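Local structure of protein (endonuclease) (Salmonella typhimurium, 1BYS) at residues Pro3-Gly8 / Val125-Met130; Asp41-Leu46 / Met74-Asn79; Val59-Gly64 / Phe90-Asp95; Lys96-Asp101 / Phe110-Ala115; Val103-Gly108 / Pro131-Ser136. The protein is an endonuclease of the PLD-like family, an alpha/beta protein with a mixed sheet, here a two-chain assembly with tungstate bound. All blocks are in the same frame, centred on the assembly; numbering follows the deposited sequence.

Interaction 1: Pro3-Gly8 / Val125-Met130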
# COMPACT_ATOMS: atom_id res chain seq x y z
N PRO A 3 2.26 -10.75 -18.34
CA PRO A 3 2.17 -10.02 -17.07
C PRO A 3 3.44 -10.22 -16.25
O PRO A 3 4.03 -11.30 -16.27
CB PRO A 3 0.95 -10.63 -16.38
CG PRO A 3 0.31 -11.54 -17.39
CD PRO A 3 1.36 -11.91 -18.38
N SER A 4 3.87 -9.18 -15.54
CA SER A 4 5.05 -9.28 -14.69
C SER A 4 4.93 -8.31 -13.53
O SER A 4 4.05 -7.43 -13.53
CB SER A 4 6.33 -9.00 -15.51
OG SER A 4 6.47 -7.63 -15.81
N VAL A 5 5.77 -8.48 -12.52
CA VAL A 5 5.71 -7.60 -11.37
C VAL A 5 7.08 -7.16 -10.88
O VAL A 5 8.00 -7.97 -10.73
CB VAL A 5 4.99 -8.26 -10.16
CG1 VAL A 5 4.85 -7.26 -9.03
CG2 VAL A 5 3.62 -8.79 -10.57
N GLN A 6 7.22 -5.86 -10.64
CA GLN A 6 8.46 -5.32 -10.12
C GLN A 6 8.16 -4.81 -8.72
O GLN A 6 7.02 -4.45 -8.43
CB GLN A 6 8.94 -4.15 -10.96
CG GLN A 6 9.65 -4.56 -12.22
CD GLN A 6 10.20 -3.35 -12.93
OE1 GLN A 6 9.48 -2.71 -13.69
NE2 GLN A 6 11.46 -3.01 -12.66
N VAL A 7 9.17 -4.78 -7.87
CA VAL A 7 8.99 -4.29 -6.51
C VAL A 7 10.16 -3.39 -6.15
O VAL A 7 11.29 -3.58 -6.63
CB VAL A 7 8.94 -5.46 -5.48
CG1 VAL A 7 10.23 -6.28 -5.56
CG2 VAL A 7 8.74 -4.91 -4.06
N GLY A 8 9.89 -2.40 -5.31
CA GLY A 8 10.93 -1.49 -4.86
C GLY A 8 10.68 -1.15 -3.41
O GLY A 8 9.54 -1.23 -2.93
N VAL A 125 4.92 -1.72 -5.66
CA VAL A 125 4.95 -2.75 -6.67
C VAL A 125 4.33 -2.20 -7.95
O VAL A 125 3.47 -1.32 -7.92
CB VAL A 125 4.16 -4.02 -6.25
CG1 VAL A 125 4.92 -4.78 -5.19
CG2 VAL A 125 2.77 -3.64 -5.75
N VAL A 126 4.79 -2.70 -9.08
CA VAL A 126 4.21 -2.31 -10.34
C VAL A 126 3.86 -3.61 -11.01
O VAL A 126 4.74 -4.41 -11.32
CB VAL A 126 5.19 -1.49 -11.21
CG1 VAL A 126 4.56 -1.23 -12.57
CG2 VAL A 126 5.49 -0.17 -10.54
N ILE A 127 2.56 -3.84 -11.18
CA ILE A 127 2.05 -5.03 -11.83
C ILE A 127 1.82 -4.67 -13.30
O ILE A 127 0.82 -4.02 -13.65
CB ILE A 127 0.73 -5.48 -11.20
CG1 ILE A 127 0.95 -5.90 -9.73
CG2 ILE A 127 0.15 -6.65 -11.98
CD1 ILE A 127 -0.19 -5.53 -8.78
N TRP A 128 2.75 -5.08 -14.16
CA TRP A 128 2.65 -4.78 -15.59
C TRP A 128 1.76 -5.68 -16.43
O TRP A 128 1.78 -6.90 -16.28
CB TRP A 128 4.04 -4.81 -16.23
CG TRP A 128 5.03 -3.92 -15.61
CD1 TRP A 128 5.92 -4.24 -14.63
CD2 TRP A 128 5.29 -2.56 -15.97
NE1 TRP A 128 6.73 -3.16 -14.36
CE2 TRP A 128 6.36 -2.12 -15.17
CE3 TRP A 128 4.72 -1.67 -16.90
CZ2 TRP A 128 6.88 -0.82 -15.27
CZ3 TRP A 128 5.24 -0.39 -16.99
CH2 TRP A 128 6.30 0.02 -16.18
N ASN A 129 1.00 -5.05 -17.32
CA ASN A 129 0.15 -5.76 -18.28
C ASN A 129 -0.84 -6.81 -17.77
O ASN A 129 -0.75 -8.00 -18.09
CB ASN A 129 1.03 -6.36 -19.38
CG ASN A 129 1.95 -5.33 -20.02
OD1 ASN A 129 3.15 -5.38 -19.84
ND2 ASN A 129 1.38 -4.39 -20.77
N MET A 130 -1.79 -6.34 -16.97
CA MET A 130 -2.85 -7.18 -16.44
C MET A 130 -4.07 -6.31 -16.67
O MET A 130 -4.58 -5.69 -15.74
CB MET A 130 -2.67 -7.43 -14.95
CG MET A 130 -1.54 -8.39 -14.62
SD MET A 130 -1.89 -9.35 -13.13
CE MET A 130 -0.25 -9.79 -12.64
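Q6 reaches diagonally across to W128 on one face of an antiparallel β-ladder, where strand 4-8, at the edge of the mixed sheet within this chain, runs beside strand 125-128. The indole NE1 of W128 donates to OE1 of Q6 at 2.9 Å. It meets a lone pair of that oxygen in the amide plane, although the N-H is bent (136°) and OE1 sits somewhat out of the indole plane. Amide and ring are only 25° apart, so the two flat groups are nearly aligned. The long extended reach of Q6 beyond CG carries its amide to the ring. CG1 of V126 sits over the rim of one indole face, and S25 of helix 14-25 also touches W128.

Beneath this, four backbone bonds tie the hydrogen-bonded pairs S4/W128 and Q6/V126, from 2.8 Å for W128 N to S4 O up to 3.2 Å for S4 N to W128 O. The opposite face is apolar: V5 and I127 stand side by side, with V5 CG2 4.0 Å from I127 CG1, and V7 leans on V125. Here V5 also packs on M130 of the second subunit. P3, just before the strand, still touches: its CB lies 3.8 Å from CG of M130, while its CA makes a CA-H...O contact of 3.2 Å with the carbonyl O of W128.

Interaction 2: Asp41-Leu46 / Met74-Asn79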
# COMPACT_ATOMS: atom_id res chain seq x y z
N ASP A 41 9.69 15.47 -7.04
CA ASP A 41 10.15 14.69 -8.19
C ASP A 41 9.01 13.89 -8.82
O ASP A 41 9.02 13.61 -10.02
CB ASP A 41 11.34 13.80 -7.80
CG ASP A 41 12.62 14.61 -7.62
OD1 ASP A 41 12.81 15.60 -8.36
OD2 ASP A 41 13.41 14.26 -6.73
N ILE A 42 8.01 13.55 -8.02
CA ILE A 42 6.86 12.82 -8.54
C ILE A 42 6.03 13.80 -9.38
O ILE A 42 5.57 13.48 -10.48
CB ILE A 42 5.98 12.30 -7.38
CG1 ILE A 42 6.71 11.19 -6.62
CG2 ILE A 42 4.62 11.86 -7.93
CD1 ILE A 42 7.20 10.07 -7.47
N MET A 43 5.84 15.01 -8.87
CA MET A 43 5.08 16.00 -9.60
C MET A 43 5.78 16.28 -10.94
O MET A 43 5.13 16.34 -12.00
CB MET A 43 4.97 17.29 -8.77
CG MET A 43 4.40 17.08 -7.39
SD MET A 43 2.84 16.18 -7.44
CE MET A 43 2.82 15.41 -5.71
N LYS A 44 7.10 16.45 -10.90
CA LYS A 44 7.87 16.72 -12.12
C LYS A 44 7.62 15.66 -13.17
O LYS A 44 7.46 15.96 -14.36
CB LYS A 44 9.37 16.77 -11.80
CG LYS A 44 9.83 18.07 -11.20
CD LYS A 44 11.35 18.10 -11.07
CE LYS A 44 11.84 19.45 -10.56
NZ LYS A 44 11.62 19.61 -9.09
N ALA A 45 7.58 14.41 -12.74
CA ALA A 45 7.36 13.29 -13.64
C ALA A 45 5.94 13.26 -14.23
O ALA A 45 5.75 12.96 -15.42
CB ALA A 45 7.65 11.98 -12.92
N LEU A 46 4.94 13.57 -13.42
CA LEU A 46 3.57 13.58 -13.91
C LEU A 46 3.36 14.64 -15.02
O LEU A 46 2.77 14.36 -16.07
CB LEU A 46 2.60 13.85 -12.75
CG LEU A 46 2.53 12.71 -11.72
CD1 LEU A 46 1.95 13.21 -10.40
CD2 LEU A 46 1.68 11.57 -12.29
N MET A 74 -0.12 20.69 -5.59
CA MET A 74 -1.43 20.80 -6.22
C MET A 74 -1.50 21.96 -7.23
O MET A 74 -2.11 21.84 -8.30
CB MET A 74 -2.50 20.98 -5.14
CG MET A 74 -2.61 19.80 -4.20
SD MET A 74 -3.52 20.19 -2.70
CE MET A 74 -5.17 20.33 -3.29
N ASN A 75 -0.90 23.09 -6.88
CA ASN A 75 -0.88 24.25 -7.78
C ASN A 75 -0.03 23.94 -9.03
O ASN A 75 -0.44 24.21 -10.17
CB ASN A 75 -0.28 25.46 -7.06
CG ASN A 75 -1.27 26.16 -6.16
OD1 ASN A 75 -0.87 26.88 -5.24
ND2 ASN A 75 -2.56 25.96 -6.41
N TYR A 76 1.14 23.36 -8.82
CA TYR A 76 2.04 23.00 -9.90
C TYR A 76 1.35 22.08 -10.90
O TYR A 76 1.45 22.25 -12.12
CB TYR A 76 3.26 22.31 -9.32
CG TYR A 76 4.21 21.73 -10.35
CD1 TYR A 76 4.65 22.49 -11.42
CD2 TYR A 76 4.68 20.42 -10.24
CE1 TYR A 76 5.54 21.97 -12.36
CE2 TYR A 76 5.58 19.89 -11.18
CZ TYR A 76 6.00 20.68 -12.24
OH TYR A 76 6.88 20.18 -13.19
N ILE A 77 0.66 21.07 -10.37
CA ILE A 77 -0.06 20.10 -11.19
C ILE A 77 -1.22 20.76 -11.94
O ILE A 77 -1.36 20.59 -13.16
CB ILE A 77 -0.60 18.94 -10.31
CG1 ILE A 77 0.57 18.07 -9.83
CG2 ILE A 77 -1.61 18.11 -11.07
CD1 ILE A 77 1.20 17.18 -10.90
N ALA A 78 -2.03 21.52 -11.23
CA ALA A 78 -3.16 22.21 -11.84
C ALA A 78 -2.66 23.20 -12.91
O ALA A 78 -3.23 23.29 -14.00
CB ALA A 78 -3.96 22.94 -10.75
N ASN A 79 -1.60 23.93 -12.58
CA ASN A 79 -1.00 24.91 -13.47
C ASN A 79 -0.57 24.23 -14.78
O ASN A 79 -0.47 24.89 -15.83
CB ASN A 79 0.24 25.54 -12.81
CG ASN A 79 -0.11 26.67 -11.83
OD1 ASN A 79 -1.23 27.15 -11.78
ND2 ASN A 79 0.87 27.10 -11.06
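The two helical segments run almost exactly alongside, 6° from parallel, with their axes 10.1 Å apart; M43 and I77 bring the backbones nearest, at 6.8 Å between CA atoms. Helices 40-51 and 68-79 come before and after strand 55-61 in the chain, as in successive β-α-β crossovers, and both rest on it: L46 and I77 each touch I58.

M43 does most of the work from its helix. Its CB abuts the edge of the Y76 ring, in plane, 3.5 Å from CD2. Y76 has its ring placed trans to the backbone N (chi1 173°), which sends it across the gap until OH ends 3.8 Å from CA of K44. Deeper in, the bent M43 chain turns its sulfur onto the isoleucine: SD lies 3.8 Å from CG1 of I77, the two side chains crossing at about a right angle. CD1 of I77 then carries on to CB of L46 at 4.1 Å.

What joins the helices is mostly aliphatic carbon, sulfur and ring edge, without a hydrogen bond between the segments. For the buried M43, L46 and I77 the hold therefore probably comes from close fit and the exclusion of water rather than from directional bonds.

Interaction 3: Val59-Gly64 / Phe90-Asp95. With WO4 (tungstate(VI)ion), chain B.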
# COMPACT_ATOMS: atom_id res chain seq x y z
N VAL A 59 -6.86 12.13 -8.40
CA VAL A 59 -7.82 12.37 -7.32
C VAL A 59 -7.04 12.14 -6.03
O VAL A 59 -6.51 11.05 -5.80
CB VAL A 59 -8.99 11.38 -7.28
CG1 VAL A 59 -10.08 11.94 -6.37
CG2 VAL A 59 -9.51 11.12 -8.64
N ILE A 60 -6.98 13.15 -5.17
CA ILE A 60 -6.25 13.01 -3.93
C ILE A 60 -7.13 13.26 -2.71
O ILE A 60 -8.23 13.81 -2.82
CB ILE A 60 -5.04 13.97 -3.92
CG1 ILE A 60 -5.51 15.41 -3.67
CG2 ILE A 60 -4.31 13.90 -5.24
CD1 ILE A 60 -4.38 16.45 -3.73
N ASP A 61 -6.65 12.83 -1.55
CA ASP A 61 -7.40 13.03 -0.33
C ASP A 61 -7.43 14.52 -0.02
O ASP A 61 -6.41 15.19 -0.06
CB ASP A 61 -6.74 12.29 0.84
CG ASP A 61 -7.52 12.46 2.13
OD1 ASP A 61 -8.65 11.93 2.23
OD2 ASP A 61 -7.01 13.13 3.03
N GLU A 62 -8.61 15.03 0.31
CA GLU A 62 -8.73 16.45 0.60
C GLU A 62 -8.17 16.87 1.96
O GLU A 62 -7.27 17.71 2.04
CB GLU A 62 -10.19 16.84 0.52
CG GLU A 62 -10.38 18.31 0.31
CD GLU A 62 -11.51 18.85 1.14
OE1 GLU A 62 -11.35 18.94 2.38
OE2 GLU A 62 -12.55 19.17 0.55
N ARG A 63 -8.68 16.26 3.03
CA ARG A 63 -8.25 16.61 4.38
C ARG A 63 -6.74 16.48 4.67
O ARG A 63 -6.19 17.25 5.46
CB ARG A 63 -9.04 15.79 5.40
CG ARG A 63 -10.53 16.11 5.43
CD ARG A 63 -11.13 15.74 6.77
NE ARG A 63 -10.07 15.43 7.73
CZ ARG A 63 -9.81 14.22 8.20
NH1 ARG A 63 -10.53 13.18 7.81
NH2 ARG A 63 -8.81 14.05 9.05
N GLY A 64 -6.09 15.50 4.06
CA GLY A 64 -4.67 15.33 4.30
C GLY A 64 -3.80 16.13 3.34
O GLY A 64 -2.58 15.95 3.29
N PHE A 90 -14.45 10.32 2.17
CA PHE A 90 -13.97 9.21 3.01
C PHE A 90 -13.11 9.83 4.11
O PHE A 90 -12.34 10.76 3.86
CB PHE A 90 -13.12 8.22 2.19
CG PHE A 90 -13.83 7.65 0.99
CD1 PHE A 90 -13.78 8.31 -0.24
CD2 PHE A 90 -14.58 6.48 1.09
CE1 PHE A 90 -14.47 7.82 -1.34
CE2 PHE A 90 -15.27 5.98 -0.01
CZ PHE A 90 -15.22 6.65 -1.23
N PRO A 91 -13.24 9.34 5.36
CA PRO A 91 -12.40 9.94 6.40
C PRO A 91 -10.99 10.10 5.87
O PRO A 91 -10.27 11.05 6.21
CB PRO A 91 -12.51 8.95 7.55
CG PRO A 91 -13.88 8.37 7.38
CD PRO A 91 -14.11 8.27 5.88
N ILE A 92 -10.59 9.14 5.05
CA ILE A 92 -9.30 9.15 4.38
C ILE A 92 -9.33 8.38 3.06
O ILE A 92 -9.59 7.16 3.05
CB ILE A 92 -8.15 8.51 5.21
CG1 ILE A 92 -8.09 9.07 6.63
CG2 ILE A 92 -6.82 8.79 4.51
CD1 ILE A 92 -6.94 8.50 7.41
N GLN A 93 -9.10 9.08 1.95
CA GLN A 93 -9.00 8.38 0.68
C GLN A 93 -7.54 7.99 0.83
O GLN A 93 -6.63 8.79 0.55
CB GLN A 93 -9.17 9.32 -0.52
CG GLN A 93 -9.28 8.53 -1.83
CD GLN A 93 -9.00 9.38 -3.07
OE1 GLN A 93 -7.87 9.49 -3.52
NE2 GLN A 93 -10.04 9.96 -3.63
N HIS A 94 -7.33 6.76 1.30
CA HIS A 94 -6.01 6.22 1.62
C HIS A 94 -5.14 5.53 0.55
O HIS A 94 -3.97 5.27 0.80
CB HIS A 94 -6.18 5.29 2.83
CG HIS A 94 -4.93 5.11 3.63
ND1 HIS A 94 -4.17 3.96 3.56
CD2 HIS A 94 -4.31 5.93 4.50
CE1 HIS A 94 -3.12 4.08 4.36
NE2 HIS A 94 -3.19 5.27 4.94
N ASP A 95 -5.70 5.24 -0.61
CA ASP A 95 -4.95 4.60 -1.71
C ASP A 95 -3.72 5.37 -2.20
O ASP A 95 -3.73 6.61 -2.22
CB ASP A 95 -5.87 4.39 -2.93
CG ASP A 95 -7.22 3.79 -2.57
OD1 ASP A 95 -8.15 4.55 -2.19
OD2 ASP A 95 -7.36 2.55 -2.67
W WO4 B . -0.66 5.92 6.29
O1 WO4 B . -0.37 6.18 4.89
O2 WO4 B . -1.94 6.64 6.69
O HOH W 1 -7.91 12.44 5.68
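Q93 lays its side chain against V59 and D61 at the end of strand 55-61, joining that strand to the loop that carries the HKD-type histidine of the PLD-like fold, H94. Its extended chain crosses V59 at about a right angle, putting NE2 3.4 Å from CG1 of V59. The amide is steered by a bond of NE2 to OD2 of D87, which leaves OE1 close to the carbonyl O of V59, two acceptors with no proton to share.

D61 makes the polar link. A chi1 of -178° points its carboxylate away from its own N and over to the loop, where OD1 takes the backbone N-H of Q93 at 2.9 Å. That bond is nearly straight (173°), yet the donor stands well above the carboxylate plane. Further along, H94 points away from the strand and offers its ring edge to tungstate, NE2 donating to O2 at a modelled distance too short to be taken literally.

The other oxygen of D61, OD2, turns back on its own chain and accepts from the N of G64 at 2.7 Å, an Asx motif that ties down the turn after the strand. A second bridge between strand end and loop is a water that donates to both OD2 of D61 and O of P91, at 2.9 and 2.8 Å.

Interaction 4: Lys96-Asp101 / Phe110-Ala115. With WO4 (tungstate(VI)ion), chain B.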
# COMPACT_ATOMS: atom_id res chain seq x y z
N LYS A 96 -2.67 4.64 -2.58
CA LYS A 96 -1.44 5.21 -3.14
C LYS A 96 -1.33 4.38 -4.39
O LYS A 96 -0.61 3.37 -4.43
CB LYS A 96 -0.24 4.95 -2.24
CG LYS A 96 -0.39 5.45 -0.83
CD LYS A 96 -0.81 4.27 0.08
CE LYS A 96 -0.66 4.66 1.54
NZ LYS A 96 -1.63 5.74 1.90
N VAL A 97 -2.03 4.81 -5.42
CA VAL A 97 -2.12 4.05 -6.66
C VAL A 97 -1.92 4.83 -7.94
O VAL A 97 -2.37 5.97 -8.06
CB VAL A 97 -3.52 3.42 -6.74
CG1 VAL A 97 -3.78 2.88 -8.15
CG2 VAL A 97 -3.68 2.34 -5.70
N ILE A 98 -1.24 4.22 -8.91
CA ILE A 98 -1.05 4.84 -10.22
C ILE A 98 -1.41 3.83 -11.29
O ILE A 98 -0.71 2.83 -11.44
CB ILE A 98 0.40 5.26 -10.49
CG1 ILE A 98 0.93 6.12 -9.35
CG2 ILE A 98 0.44 6.07 -11.79
CD1 ILE A 98 2.26 6.79 -9.66
N ILE A 99 -2.48 4.07 -12.04
CA ILE A 99 -2.86 3.13 -13.10
C ILE A 99 -2.33 3.68 -14.42
O ILE A 99 -2.71 4.77 -14.86
CB ILE A 99 -4.40 2.96 -13.21
CG1 ILE A 99 -4.98 2.57 -11.85
CG2 ILE A 99 -4.73 1.89 -14.23
CD1 ILE A 99 -6.42 2.98 -11.67
N VAL A 100 -1.45 2.91 -15.05
CA VAL A 100 -0.81 3.33 -16.29
C VAL A 100 -1.29 2.63 -17.57
O VAL A 100 -1.31 1.39 -17.67
CB VAL A 100 0.72 3.14 -16.14
CG1 VAL A 100 1.46 3.51 -17.43
CG2 VAL A 100 1.21 3.98 -14.96
N ASP A 101 -1.71 3.44 -18.54
CA ASP A 101 -2.15 2.97 -19.85
C ASP A 101 -3.22 1.88 -19.77
O ASP A 101 -3.30 1.00 -20.63
CB ASP A 101 -0.93 2.48 -20.65
CG ASP A 101 0.05 3.61 -20.96
OD1 ASP A 101 -0.36 4.78 -20.90
OD2 ASP A 101 1.22 3.34 -21.27
N PHE A 110 3.74 2.93 -0.19
CA PHE A 110 4.40 4.16 -0.61
C PHE A 110 3.53 5.39 -0.91
O PHE A 110 2.84 5.45 -1.93
CB PHE A 110 5.25 3.81 -1.84
CG PHE A 110 6.16 4.93 -2.32
CD1 PHE A 110 5.71 5.84 -3.26
CD2 PHE A 110 7.48 4.99 -1.92
CE1 PHE A 110 6.58 6.79 -3.81
CE2 PHE A 110 8.36 5.93 -2.45
CZ PHE A 110 7.90 6.83 -3.40
N ASN A 111 3.56 6.39 -0.03
CA ASN A 111 2.81 7.62 -0.29
C ASN A 111 3.74 8.47 -1.18
O ASN A 111 4.97 8.29 -1.17
CB ASN A 111 2.54 8.42 1.00
CG ASN A 111 1.32 7.94 1.76
OD1 ASN A 111 1.44 7.47 2.87
ND2 ASN A 111 0.14 8.06 1.16
N PHE A 112 3.17 9.41 -1.92
CA PHE A 112 3.97 10.24 -2.81
C PHE A 112 4.50 11.47 -2.08
O PHE A 112 4.13 12.63 -2.36
CB PHE A 112 3.13 10.59 -4.04
CG PHE A 112 2.49 9.37 -4.66
CD1 PHE A 112 3.25 8.44 -5.36
CD2 PHE A 112 1.15 9.08 -4.43
CE1 PHE A 112 2.70 7.24 -5.83
CE2 PHE A 112 0.58 7.88 -4.89
CZ PHE A 112 1.36 6.96 -5.59
N THR A 113 5.40 11.19 -1.14
CA THR A 113 6.04 12.21 -0.31
C THR A 113 7.54 11.93 -0.17
O THR A 113 7.99 10.81 -0.40
CB THR A 113 5.45 12.22 1.12
OG1 THR A 113 5.90 11.04 1.80
CG2 THR A 113 3.92 12.27 1.11
N LYS A 114 8.31 12.93 0.24
CA LYS A 114 9.74 12.74 0.43
C LYS A 114 10.01 11.76 1.59
O LYS A 114 10.98 11.00 1.56
CB LYS A 114 10.43 14.09 0.68
CG LYS A 114 10.28 15.09 -0.48
CD LYS A 114 10.29 14.40 -1.86
CE LYS A 114 11.34 15.03 -2.82
NZ LYS A 114 11.08 14.78 -4.28
N ALA A 115 9.14 11.77 2.60
CA ALA A 115 9.29 10.87 3.75
C ALA A 115 9.17 9.40 3.28
O ALA A 115 9.91 8.53 3.75
CB ALA A 115 8.22 11.17 4.81
W WO4 B . -0.66 5.92 6.29
O1 WO4 B . -0.37 6.18 4.89
O2 WO4 B . -1.94 6.64 6.69
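K96 NZ gathers several groups beside N111: it donates to the carbonyl O of H94, makes a weak bond of 3.3 Å to O1 of tungstate, and lies close to the side-chain amide of N111. The lysine reaches this spot by bending twice, at chi2 (98°) and again at chi4, so that NZ turns toward the tungstate to which H94 NE2 also donates. H94, K96 and D101 have the HxKxxxxD spacing of the HKD motif that marks the PLD family; D101 itself accepts from the backbone N-H groups of K27, T28 and S29.

The lower part of the lysine rests on backbone. CB of K96 lies 3.1 Å from O of F110, which also sits above the rim of one face of the F112 ring. F112, centre of an inverse gamma turn, carries the apolar half. Its CE2 comes to within 3.8 Å of CA of K96, while CZ sits 3.9 Å from CG1 of I98 in an oblique approach. The backbone N of V97 meets the ring at its edge. After the turn, OG1 of T113 caps A116 N.

Strand 97-100 lies inside the sheet between 29-34 and 104-108; F112 packs on M32 and A34 of the former, F110 and I98 face helix 14-25, and V97 and I99 turn to helix 131-146.

Interaction 5: Val103-Gly108 / Pro131-Ser136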
# COMPACT_ATOMS: atom_id res chain seq x y z
N VAL A 103 -3.49 -0.82 -18.29
CA VAL A 103 -3.09 -2.23 -18.24
C VAL A 103 -2.05 -2.47 -17.16
O VAL A 103 -1.68 -3.62 -16.91
CB VAL A 103 -2.48 -2.72 -19.58
CG1 VAL A 103 -3.54 -2.67 -20.69
CG2 VAL A 103 -1.27 -1.86 -19.95
N THR A 104 -1.58 -1.41 -16.52
CA THR A 104 -0.56 -1.52 -15.49
C THR A 104 -0.95 -0.79 -14.21
O THR A 104 -1.53 0.29 -14.26
CB THR A 104 0.80 -1.00 -16.00
OG1 THR A 104 1.24 -1.82 -17.09
CG2 THR A 104 1.85 -1.04 -14.90
N VAL A 105 -0.63 -1.39 -13.07
CA VAL A 105 -0.99 -0.81 -11.78
C VAL A 105 0.15 -0.73 -10.78
O VAL A 105 0.81 -1.74 -10.46
CB VAL A 105 -2.16 -1.63 -11.10
CG1 VAL A 105 -2.54 -1.00 -9.74
CG2 VAL A 105 -3.36 -1.70 -12.04
N GLU A 106 0.41 0.48 -10.29
CA GLU A 106 1.42 0.67 -9.27
C GLU A 106 0.60 0.80 -7.99
O GLU A 106 -0.45 1.46 -7.96
CB GLU A 106 2.23 1.95 -9.51
CG GLU A 106 3.35 2.22 -8.49
CD GLU A 106 2.84 2.86 -7.20
OE1 GLU A 106 1.82 3.58 -7.25
OE2 GLU A 106 3.46 2.63 -6.14
N THR A 107 1.04 0.13 -6.93
CA THR A 107 0.36 0.24 -5.65
C THR A 107 1.32 -0.14 -4.54
O THR A 107 2.47 -0.46 -4.81
CB THR A 107 -0.94 -0.60 -5.56
OG1 THR A 107 -1.64 -0.23 -4.36
CG2 THR A 107 -0.62 -2.11 -5.56
N GLY A 108 0.88 -0.09 -3.30
CA GLY A 108 1.77 -0.41 -2.20
C GLY A 108 1.54 0.54 -1.03
O GLY A 108 0.52 1.23 -1.00
N PRO A 131 -4.54 -6.25 -17.93
CA PRO A 131 -5.71 -5.45 -18.31
C PRO A 131 -6.88 -5.61 -17.34
O PRO A 131 -7.45 -4.62 -16.90
CB PRO A 131 -6.04 -5.93 -19.72
CG PRO A 131 -4.70 -6.38 -20.27
CD PRO A 131 -3.97 -6.98 -19.08
N LYS A 132 -7.22 -6.85 -17.01
CA LYS A 132 -8.33 -7.10 -16.09
C LYS A 132 -8.12 -6.44 -14.72
O LYS A 132 -9.05 -5.87 -14.14
CB LYS A 132 -8.52 -8.61 -15.92
CG LYS A 132 -8.58 -9.39 -17.24
CD LYS A 132 -7.24 -9.35 -17.99
CE LYS A 132 -6.12 -10.08 -17.22
NZ LYS A 132 -5.55 -9.29 -16.11
N LEU A 133 -6.90 -6.53 -14.19
CA LEU A 133 -6.60 -5.93 -12.90
C LEU A 133 -6.68 -4.40 -12.96
O LEU A 133 -7.28 -3.77 -12.08
CB LEU A 133 -5.20 -6.35 -12.43
CG LEU A 133 -4.77 -5.77 -11.07
CD1 LEU A 133 -5.57 -6.42 -9.93
CD2 LEU A 133 -3.26 -5.95 -10.88
N ALA A 134 -6.10 -3.81 -14.00
CA ALA A 134 -6.11 -2.35 -14.15
C ALA A 134 -7.52 -1.76 -14.41
O ALA A 134 -7.82 -0.65 -13.97
CB ALA A 134 -5.14 -1.93 -15.26
N GLU A 135 -8.39 -2.50 -15.11
CA GLU A 135 -9.74 -2.03 -15.36
C GLU A 135 -10.54 -2.05 -14.04
O GLU A 135 -11.37 -1.18 -13.78
CB GLU A 135 -10.42 -2.89 -16.42
CG GLU A 135 -11.79 -2.35 -16.88
CD GLU A 135 -11.87 -0.80 -17.00
OE1 GLU A 135 -12.10 -0.12 -15.97
OE2 GLU A 135 -11.71 -0.28 -18.14
N SER A 136 -10.27 -3.04 -13.20
CA SER A 136 -10.93 -3.10 -11.91
C SER A 136 -10.46 -1.90 -11.07
O SER A 136 -11.25 -1.22 -10.41
CB SER A 136 -10.56 -4.42 -11.21
OG SER A 136 -10.81 -4.32 -9.82
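V103 opens the contact by meeting P131 at the very start of the helix, its CG1 3.9 Å from CG of the proline ring. Its backbone is covered as well: the methyl CB of A134 comes to 3.6 Å from V103 N. V103 and T104 both face V100, a classic β-bulge at the entry to strand 104-108.

T104 itself turns from the helix, its side chain going to the other side of the sheet against V126, with OG1 accepting from N129 N; only its backbone N lies near A134 CB, at 3.8 Å. V105 returns to the helix and fills the centre. Its chi1 near 180° leaves CG2 as the branch that presses on the helix, 3.5 Å from CA of A134. The same methyl meets CD2 of L133 more loosely, at 4.4 Å. The small side chain of A134 lets the helix backbone come this near.

Beyond V105 the strand draws away from the helix, and OG1 of T107 bonds to ND2 of N123 on the second subunit. The axes of strand and helix approach to 7.5 Å and cross at 59°. A134 also packs on I99 of the next strand, so the helix spans the sheet obliquely, on the face opposite helix 14-25: the layered α/β/α sandwich of the PLD-like fold.

How the interactions relate
From the N terminus, strand 4-10 waits until 125-130 arrives, so interaction 1 closes the longest loop and encloses interactions 2, 3 and 4. Within it, interactions 2 and 3 cross: strand 55-61 comes between the two helices of interaction 2 in the chain, and I60 packs on M74. Interaction 3 then closes before interaction 4 opens; their segments adjoin at D95 and K96, and both reach tungstate. Interaction 5 alternates in sequence with interactions 4 and 1, and touches them where E106 pairs with I98 and I127 with V105. Together they tie sheet, flanking helices and tungstate site, and all except interaction 2 touch the second subunit.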